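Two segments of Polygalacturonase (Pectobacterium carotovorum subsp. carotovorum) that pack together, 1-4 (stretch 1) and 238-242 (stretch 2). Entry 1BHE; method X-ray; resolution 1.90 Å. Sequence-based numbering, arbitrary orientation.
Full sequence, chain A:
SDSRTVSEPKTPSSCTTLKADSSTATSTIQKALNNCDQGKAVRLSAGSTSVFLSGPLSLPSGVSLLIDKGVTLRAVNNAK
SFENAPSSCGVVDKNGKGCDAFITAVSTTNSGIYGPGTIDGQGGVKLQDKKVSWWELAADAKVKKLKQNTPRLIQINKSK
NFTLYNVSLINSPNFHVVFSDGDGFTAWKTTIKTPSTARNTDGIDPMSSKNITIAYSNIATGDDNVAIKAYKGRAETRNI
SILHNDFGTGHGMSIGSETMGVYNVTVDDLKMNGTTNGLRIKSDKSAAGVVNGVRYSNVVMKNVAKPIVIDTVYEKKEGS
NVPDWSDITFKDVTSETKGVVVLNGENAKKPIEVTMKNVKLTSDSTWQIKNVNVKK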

ATOM      1  N   SER A   1       3.147  16.959  -4.655  1.00 10.27           N
ATOM      2  CA  SER A   1       2.031  17.130  -3.694  1.00 10.41           C
ATOM      3  C   SER A   1       0.669  16.972  -4.357  1.00  9.30           C
ATOM      4  O   SER A   1       0.497  17.147  -5.562  1.00  8.48           O
ATOM      5  N   ASP A   2      -0.269  16.449  -3.579  1.00  8.39           N
ATOM      6  CA  ASP A   2      -1.662  16.266  -4.012  1.00  7.94           C
ATOM      7  C   ASP A   2      -2.167  17.612  -4.516  1.00  7.76           C
ATOM      8  O   ASP A   2      -1.835  18.625  -3.888  1.00  6.89           O
ATOM      9  N   SER A   3      -2.923  17.657  -5.609  1.00  8.05           N
ATOM     10  CA  SER A   3      -3.357  18.945  -6.148  1.00  8.92           C
ATOM     11  C   SER A   3      -4.609  19.457  -5.446  1.00  9.10           C
ATOM     12  O   SER A   3      -4.987  20.624  -5.585  1.00  8.65           O
ATOM     13  N   ARG A   4      -5.255  18.584  -4.686  1.00  8.57           N
ATOM     14  CA  ARG A   4      -6.460  18.939  -3.963  1.00  9.40           C
ATOM     15  C   ARG A   4      -6.148  19.601  -2.623  1.00 10.07           C
ATOM     16  O   ARG A   4      -5.075  19.384  -2.065  1.00  9.95           O
ATOM     17  N   ARG A 238       0.272  10.895 -10.700  1.00  9.02           N
ATOM     18  CA  ARG A 238       0.697  12.246 -10.408  1.00  9.41           C
ATOM     19  C   ARG A 238       0.096  12.828  -9.134  1.00  9.30           C
ATOM     20  O   ARG A 238      -1.030  12.525  -8.747  1.00  9.37           O
ATOM     21  N   ASN A 239       0.795  13.815  -8.579  1.00  8.70           N
ATOM     22  CA  ASN A 239       0.336  14.598  -7.448  1.00  8.74           C
ATOM     23  C   ASN A 239       0.086  13.775  -6.195  1.00  9.12           C
ATOM     24  O   ASN A 239      -1.047  13.404  -5.884  1.00  8.64           O
ATOM     25  N   ILE A 240       1.148  13.545  -5.416  1.00  8.42           N
ATOM     26  CA  ILE A 240       1.066  12.733  -4.204  1.00  8.28           C
ATOM     27  C   ILE A 240       1.720  13.430  -3.019  1.00  8.74           C
ATOM     28  O   ILE A 240       2.792  14.025  -3.149  1.00  8.92           O
ATOM     29  N   SER A 241       1.049  13.412  -1.878  1.00  8.46           N
ATOM     30  CA  SER A 241       1.557  13.994  -0.648  1.00  8.51           C
ATOM     31  C   SER A 241       1.670  12.911   0.429  1.00  8.47           C
ATOM     32  O   SER A 241       0.673  12.272   0.754  1.00  8.11           O
ATOM     33  N   ILE A 242       2.865  12.686   0.941  1.00  8.46           N
ATOM     34  CA  ILE A 242       3.130  11.724   2.007  1.00  8.86           C
ATOM     35  C   ILE A 242       3.649  12.546   3.195  1.00  9.16           C
ATOM     36  O   ILE A 242       4.822  12.906   3.244  1.00  9.02           O
TER

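A chain terminus that has no regular secondary structure can still be fixed in place if a neighbouring strand offers it a few well-placed polar groups, and the first residues of this polygalacturonase illustrate the principle. Residues 1-4 lie against strand 238-242, more than 230 positions away in sequence, and the contact buries 244 Å² counted over both sides. Most of that area belongs to Asn 239, Ser 1 and Ser 241, and much of the packing sets backbone against side chain.

Asn 239 gives up the most surface, 66 Å². Its CA-to-CB bond points sideways, and with chi1 at -51° (m) the side chain runs alongside the terminal segment. CB of Asn 239 lies 3.8 Å from N of Ser 3, and ND2 of Asn 239 is likewise 3.8 Å from CB of Ser 3, a contact of packing only; the amide finds its hydrogen bonds elsewhere in the structure. The backbone of Asn 239 takes part as well. Its CA sits 3.2 Å from O of Ser 1, while its carbonyl O receives a CA-H...O contact from CA of Asp 2 at 3.5 Å.

Ser 1 has 54 Å² covered by the strand, although its CA-to-CB bond points away overall. In the p rotamer (chi1 66°) its OG is directed off the strand, leaving CB to touch OG of Ser 241 at 3.4 Å. The main chain comes closer: CA of Ser 1 makes a CA-H...O contact of 3.2 Å with O of Ile 240. Ile 240 thus contributes through its backbone, for its CA-to-CB bond points away from the terminus and its side chain (m, t) stays out of contact.

Ser 241 is the residue of the strand whose CA-to-CB bond points toward the terminal segment. Its m rotamer (chi1 -67°) brings OG to 2.8 Å from N of Asp 2, and this is a well-aligned hydrogen bond, with an angle of 160° at the hydrogen, in which the backbone amide is the donor. The same OG lies 3.6 Å from CB of Asp 2, so one small hydroxyl serves both as acceptor and as packing surface.

Asp 2, buried and in the t rotamer (chi1 -171°), directs its carboxylate at Arg 4, with OD2 also bonded elsewhere in the structure. OD1 of Asp 2 accepts from N of Arg 4 at 3.0 Å and from NE of Arg 4 at 3.1 Å, and OD2 of Asp 2 forms a salt bridge with NH2 of Arg 4 at 2.8 Å. Arg 4 itself does not reach the strand, yet it braces the residue whose amide is held there.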

ATOM      1  CB  SER A   1       2.098  18.490  -2.993  1.00 12.29           C
ATOM      2  OG  SER A   1       1.882  19.517  -3.952  1.00 14.47           O
ATOM      3  CB  ASP A   2      -2.436  15.779  -2.793  1.00  7.41           C
ATOM      4  CG  ASP A   2      -3.855  15.314  -2.995  1.00  7.16           C
ATOM      5  OD1 ASP A   2      -4.515  15.737  -3.962  1.00  5.64           O
ATOM      6  OD2 ASP A   2      -4.335  14.520  -2.147  1.00  6.87           O
ATOM      7  CB  SER A   3      -3.582  18.884  -7.655  1.00  9.10           C
ATOM      8  OG  SER A   3      -4.773  18.196  -7.991  1.00  8.77           O
ATOM      9  CB  ARG A   4      -7.280  17.678  -3.638  1.00  8.56           C
ATOM     10  CG  ARG A   4      -7.666  16.822  -4.835  1.00  7.48           C
ATOM     11  CD  ARG A   4      -8.303  15.522  -4.350  1.00  7.18           C
ATOM     12  NE  ARG A   4      -7.381  14.787  -3.482  1.00  5.93           N
ATOM     13  CZ  ARG A   4      -7.750  13.841  -2.625  1.00  5.86           C
ATOM     14  NH1 ARG A   4      -9.019  13.485  -2.512  1.00  5.95           N
ATOM     15  NH2 ARG A   4      -6.840  13.233  -1.877  1.00  5.49           N
ATOM     16  CB  ARG A 238       0.227  13.222 -11.512  1.00 10.73           C
ATOM     17  CG  ARG A 238       0.711  12.931 -12.912  1.00 13.18           C
ATOM     18  CD  ARG A 238       0.226  14.002 -13.893  1.00 14.30           C
ATOM     19  NE  ARG A 238       1.077  13.941 -15.070  1.00 15.26           N
ATOM     20  CZ  ARG A 238       2.103  14.724 -15.361  1.00 14.79           C
ATOM     21  NH1 ARG A 238       2.492  15.716 -14.581  1.00 14.60           N
ATOM     22  NH2 ARG A 238       2.736  14.454 -16.496  1.00 14.45           N
ATOM     23  CB  ASN A 239      -0.951  15.355  -7.855  1.00  8.93           C
ATOM     24  CG  ASN A 239      -0.820  16.132  -9.154  1.00  9.00           C
ATOM     25  OD1 ASN A 239       0.279  16.556  -9.517  1.00  9.83           O
ATOM     26  ND2 ASN A 239      -1.922  16.303  -9.879  1.00  7.99           N
ATOM     27  CB  ILE A 240       1.737  11.353  -4.392  1.00  8.40           C
ATOM     28  CG1 ILE A 240       1.037  10.539  -5.482  1.00  8.92           C
ATOM     29  CG2 ILE A 240       1.764  10.548  -3.094  1.00  7.49           C
ATOM     30  CD1 ILE A 240       1.701   9.237  -5.853  1.00  9.96           C
ATOM     31  CB  SER A 241       0.664  15.106  -0.112  1.00  8.16           C
ATOM     32  OG  SER A 241       0.662  16.236  -0.956  1.00  9.30           O
ATOM     33  CB  ILE A 242       4.179  10.681   1.606  1.00  9.21           C
ATOM     34  CG1 ILE A 242       3.831   9.982   0.292  1.00  9.10           C
ATOM     35  CG2 ILE A 242       4.394   9.651   2.715  1.00  8.96           C
ATOM     36  CD1 ILE A 242       2.528   9.216   0.278  1.00  9.30           C
TER